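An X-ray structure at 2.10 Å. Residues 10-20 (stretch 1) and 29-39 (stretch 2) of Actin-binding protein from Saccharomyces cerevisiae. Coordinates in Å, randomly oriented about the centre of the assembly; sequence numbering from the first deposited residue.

Stretch 1 10-20: THSREIDAEYL
Stretch 2 (29-39) DTTWLIISPNA

Helix 12-20 of the actin-binding protein packs against strand 32-37 in nearly antiparallel fashion: the N-to-C directions differ by 156° (signed crossing angle -156°), and the axes come within 8.7 Å. Register is set by Ile 15 CA to Ile 35 CA at 7.7 Å and Glu 18 CA to Leu 33 CA at 6.9 Å. The contact is small, 280 Å² summed over both sides, and rests on van der Waals packing, with no clear hydrogen bond across it.

Thr 10 (chi1 m) leads in from the solvent without touching the strand. His 11 (phi/psi -108/36, chi1 m, chi2 -66°) occupies the N-cap position, and its O accepts from Ile 15 N at 3.0 Å. Its CA-to-CB bond points toward stretch 2, and Asn 38 (chi1 p, chi2 35°) lies at the edge of the imidazole, its ND2 near the ring plane and 3.5 Å from His 11 NE2. The other ring nitrogen, His 11 ND1, donates to Glu 14 OE2 at 2.8 Å, which ties the ring to the first turn; Glu 14 folds back for this with chi1 m and chi2 p.

From Ser 12 on, phi/psi stay near -60/-45. Asp 16 N donates to Ser 12 O at 2.8 Å, Tyr 19 N to Ile 15 O at 2.9 Å, and Leu 20 N to Asp 16 O at 2.9 Å. Ser 12, Arg 13 and Ala 17 make no contact with the strand.

Ile 15 is buried. Its CA-to-CB bond points sideways, but with chi1 m and chi2 t the end of the side chain comes nearer, bringing Ile 15 CG1 to 4.3 Å from Ile 35 CG2 (Ile 35 chi1 p, chi2 t). Branched aliphatic chains suit this apolar meeting.

One turn later, Glu 18 (chi1 m, chi2 m) points toward the strand. Its aliphatic part serves as packing surface: Glu 18 CB lies 3.8 Å from Leu 33 CD2, while the carboxylate reaches Thr 30, with Glu 18 OE1 3.8 Å from Thr 30 CG2 (Thr 30 chi1 m). Leu 33 (chi1 t, chi2 p), buried and directed toward the helix, also brings CD2 to 4.3 Å from both Ile 15 O and Tyr 19 N, so its methyl packs against helix backbone. Tyr 19 (chi1 t) turns its CB away, and Leu 20 is out of reach.

The extended strand alternates: Leu 33 and Ile 35 face the helix, whereas Trp 32 (phi/psi -150/159, chi1 p) points away and Ile 34 makes no contact with it.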

# COMPACT_ATOMS: atom_id res chain seq x y z
N THR A 10 -11.26 5.73 -11.53
CA THR A 10 -12.30 6.72 -11.27
C THR A 10 -11.70 7.88 -10.48
O THR A 10 -11.92 9.05 -10.81
CB THR A 10 -13.46 6.12 -10.45
OG1 THR A 10 -14.17 5.18 -11.25
CG2 THR A 10 -14.41 7.21 -9.97
N HIS A 11 -10.96 7.54 -9.43
CA HIS A 11 -10.33 8.55 -8.59
C HIS A 11 -8.82 8.57 -8.82
O HIS A 11 -8.04 8.79 -7.89
CB HIS A 11 -10.65 8.27 -7.12
CG HIS A 11 -12.11 8.34 -6.80
ND1 HIS A 11 -12.83 9.52 -6.87
CD2 HIS A 11 -12.98 7.39 -6.40
CE1 HIS A 11 -14.08 9.28 -6.53
NE2 HIS A 11 -14.20 8.00 -6.24
N SER A 12 -8.42 8.34 -10.06
CA SER A 12 -7.01 8.33 -10.44
C SER A 12 -6.33 9.65 -10.09
O SER A 12 -5.15 9.68 -9.75
CB SER A 12 -6.90 8.08 -11.94
OG SER A 12 -7.62 9.07 -12.65
N ARG A 13 -7.08 10.74 -10.18
CA ARG A 13 -6.56 12.07 -9.88
C ARG A 13 -6.06 12.14 -8.44
O ARG A 13 -4.92 12.52 -8.19
CB ARG A 13 -7.65 13.12 -10.08
CG ARG A 13 -7.16 14.44 -10.65
CD ARG A 13 -6.85 14.29 -12.13
NE ARG A 13 -8.00 13.77 -12.87
CZ ARG A 13 -7.97 13.41 -14.15
NH1 ARG A 13 -6.85 13.51 -14.85
NH2 ARG A 13 -9.07 12.95 -14.74
N GLU A 14 -6.93 11.78 -7.50
CA GLU A 14 -6.58 11.81 -6.09
C GLU A 14 -5.47 10.80 -5.79
O GLU A 14 -4.52 11.11 -5.08
CB GLU A 14 -7.80 11.48 -5.22
CG GLU A 14 -9.00 12.40 -5.42
CD GLU A 14 -9.77 12.10 -6.70
OE1 GLU A 14 -9.27 12.41 -7.80
OE2 GLU A 14 -10.88 11.53 -6.59
N ILE A 15 -5.61 9.60 -6.33
CA ILE A 15 -4.62 8.55 -6.10
C ILE A 15 -3.23 8.90 -6.63
O ILE A 15 -2.26 8.90 -5.87
CB ILE A 15 -5.06 7.20 -6.73
CG1 ILE A 15 -6.30 6.67 -6.00
CG2 ILE A 15 -3.93 6.19 -6.64
CD1 ILE A 15 -6.78 5.34 -6.51
N ASP A 16 -3.13 9.22 -7.92
CA ASP A 16 -1.84 9.55 -8.52
C ASP A 16 -1.14 10.72 -7.84
O ASP A 16 0.09 10.76 -7.77
CB ASP A 16 -1.99 9.85 -10.02
CG ASP A 16 -2.51 8.66 -10.80
OD1 ASP A 16 -2.25 7.51 -10.38
OD2 ASP A 16 -3.17 8.87 -11.84
N ALA A 17 -1.92 11.68 -7.35
CA ALA A 17 -1.35 12.84 -6.69
C ALA A 17 -0.57 12.43 -5.45
O ALA A 17 0.52 12.94 -5.19
CB ALA A 17 -2.46 13.81 -6.31
N GLU A 18 -1.13 11.51 -4.67
CA GLU A 18 -0.45 11.03 -3.46
C GLU A 18 0.68 10.10 -3.86
O GLU A 18 1.79 10.16 -3.31
CB GLU A 18 -1.44 10.30 -2.56
CG GLU A 18 -2.67 11.14 -2.18
CD GLU A 18 -2.31 12.49 -1.56
OE1 GLU A 18 -1.25 12.60 -0.93
OE2 GLU A 18 -3.10 13.44 -1.70
N TYR A 19 0.41 9.25 -4.84
CA TYR A 19 1.40 8.30 -5.34
C TYR A 19 2.72 9.00 -5.73
O TYR A 19 3.79 8.63 -5.23
CB TYR A 19 0.83 7.55 -6.54
CG TYR A 19 1.85 6.77 -7.33
CD1 TYR A 19 2.44 5.62 -6.81
CD2 TYR A 19 2.25 7.20 -8.59
CE1 TYR A 19 3.42 4.91 -7.54
CE2 TYR A 19 3.22 6.51 -9.33
CZ TYR A 19 3.80 5.37 -8.80
OH TYR A 19 4.76 4.72 -9.54
N LEU A 20 2.64 10.00 -6.59
CA LEU A 20 3.84 10.72 -7.02
C LEU A 20 4.60 11.35 -5.87
O LEU A 20 5.82 11.21 -5.79
CB LEU A 20 3.50 11.80 -8.06
CG LEU A 20 3.19 11.27 -9.46
CD1 LEU A 20 2.78 12.42 -10.36
CD2 LEU A 20 4.42 10.55 -10.02
N ASP A 29 5.84 15.35 4.73
CA ASP A 29 4.61 15.13 5.49
C ASP A 29 3.83 13.94 4.94
O ASP A 29 2.97 13.38 5.61
CB ASP A 29 3.68 16.36 5.43
CG ASP A 29 4.22 17.54 6.22
OD1 ASP A 29 4.75 17.33 7.32
OD2 ASP A 29 4.09 18.68 5.75
N THR A 30 4.12 13.56 3.70
CA THR A 30 3.41 12.44 3.08
C THR A 30 4.38 11.41 2.53
O THR A 30 4.89 11.56 1.42
CB THR A 30 2.49 12.94 1.95
OG1 THR A 30 1.64 13.98 2.45
CG2 THR A 30 1.61 11.80 1.42
N THR A 31 4.61 10.34 3.30
CA THR A 31 5.52 9.27 2.88
C THR A 31 4.79 7.94 2.73
O THR A 31 5.40 6.93 2.38
CB THR A 31 6.65 9.08 3.89
OG1 THR A 31 6.10 8.68 5.15
CG2 THR A 31 7.42 10.37 4.07
N TRP A 32 3.50 7.93 3.01
CA TRP A 32 2.73 6.71 2.85
C TRP A 32 1.28 7.03 2.50
O TRP A 32 0.79 8.13 2.76
CB TRP A 32 2.81 5.82 4.09
CG TRP A 32 2.27 6.39 5.37
CD1 TRP A 32 2.99 6.93 6.39
CD2 TRP A 32 0.91 6.38 5.80
NE1 TRP A 32 2.17 7.24 7.44
CE2 TRP A 32 0.88 6.91 7.11
CE3 TRP A 32 -0.30 5.97 5.20
CZ2 TRP A 32 -0.31 7.05 7.84
CZ3 TRP A 32 -1.47 6.10 5.92
CH2 TRP A 32 -1.47 6.64 7.23
N LEU A 33 0.61 6.04 1.92
CA LEU A 33 -0.77 6.17 1.48
C LEU A 33 -1.47 4.82 1.55
O LEU A 33 -0.86 3.78 1.28
CB LEU A 33 -0.80 6.64 0.01
CG LEU A 33 -2.05 6.29 -0.83
CD1 LEU A 33 -3.24 7.15 -0.38
CD2 LEU A 33 -1.75 6.53 -2.32
N ILE A 34 -2.74 4.84 1.91
CA ILE A 34 -3.54 3.62 1.93
C ILE A 34 -4.78 3.92 1.11
O ILE A 34 -5.47 4.92 1.37
CB ILE A 34 -4.00 3.23 3.36
CG1 ILE A 34 -2.81 2.75 4.19
CG2 ILE A 34 -5.08 2.14 3.27
CD1 ILE A 34 -3.18 2.26 5.61
N ILE A 35 -5.05 3.10 0.10
CA ILE A 35 -6.26 3.31 -0.69
C ILE A 35 -7.28 2.24 -0.32
O ILE A 35 -6.95 1.06 -0.20
CB ILE A 35 -6.00 3.27 -2.22
CG1 ILE A 35 -5.46 1.89 -2.62
CG2 ILE A 35 -5.04 4.40 -2.61
CD1 ILE A 35 -5.32 1.72 -4.11
N SER A 36 -8.53 2.66 -0.15
CA SER A 36 -9.61 1.77 0.25
C SER A 36 -10.84 2.01 -0.63
O SER A 36 -11.02 3.09 -1.20
CB SER A 36 -9.93 2.02 1.73
OG SER A 36 -10.84 1.07 2.24
N PRO A 37 -11.73 1.01 -0.74
CA PRO A 37 -12.93 1.15 -1.57
C PRO A 37 -14.06 1.91 -0.88
O PRO A 37 -14.36 1.66 0.29
CB PRO A 37 -13.30 -0.30 -1.86
CG PRO A 37 -12.99 -0.96 -0.54
CD PRO A 37 -11.65 -0.34 -0.15
N ASN A 38 -14.69 2.84 -1.61
CA ASN A 38 -15.79 3.61 -1.04
C ASN A 38 -17.11 2.84 -1.14
O ASN A 38 -17.13 1.68 -1.54
CB ASN A 38 -15.94 4.98 -1.74
CG ASN A 38 -16.20 4.86 -3.24
OD1 ASN A 38 -16.88 3.93 -3.70
ND2 ASN A 38 -15.68 5.82 -4.00
N ALA A 39 -18.21 3.50 -0.78
CA ALA A 39 -19.52 2.87 -0.83
C ALA A 39 -19.83 2.29 -2.21
O ALA A 39 -20.50 1.26 -2.32
CB ALA A 39 -20.60 3.87 -0.43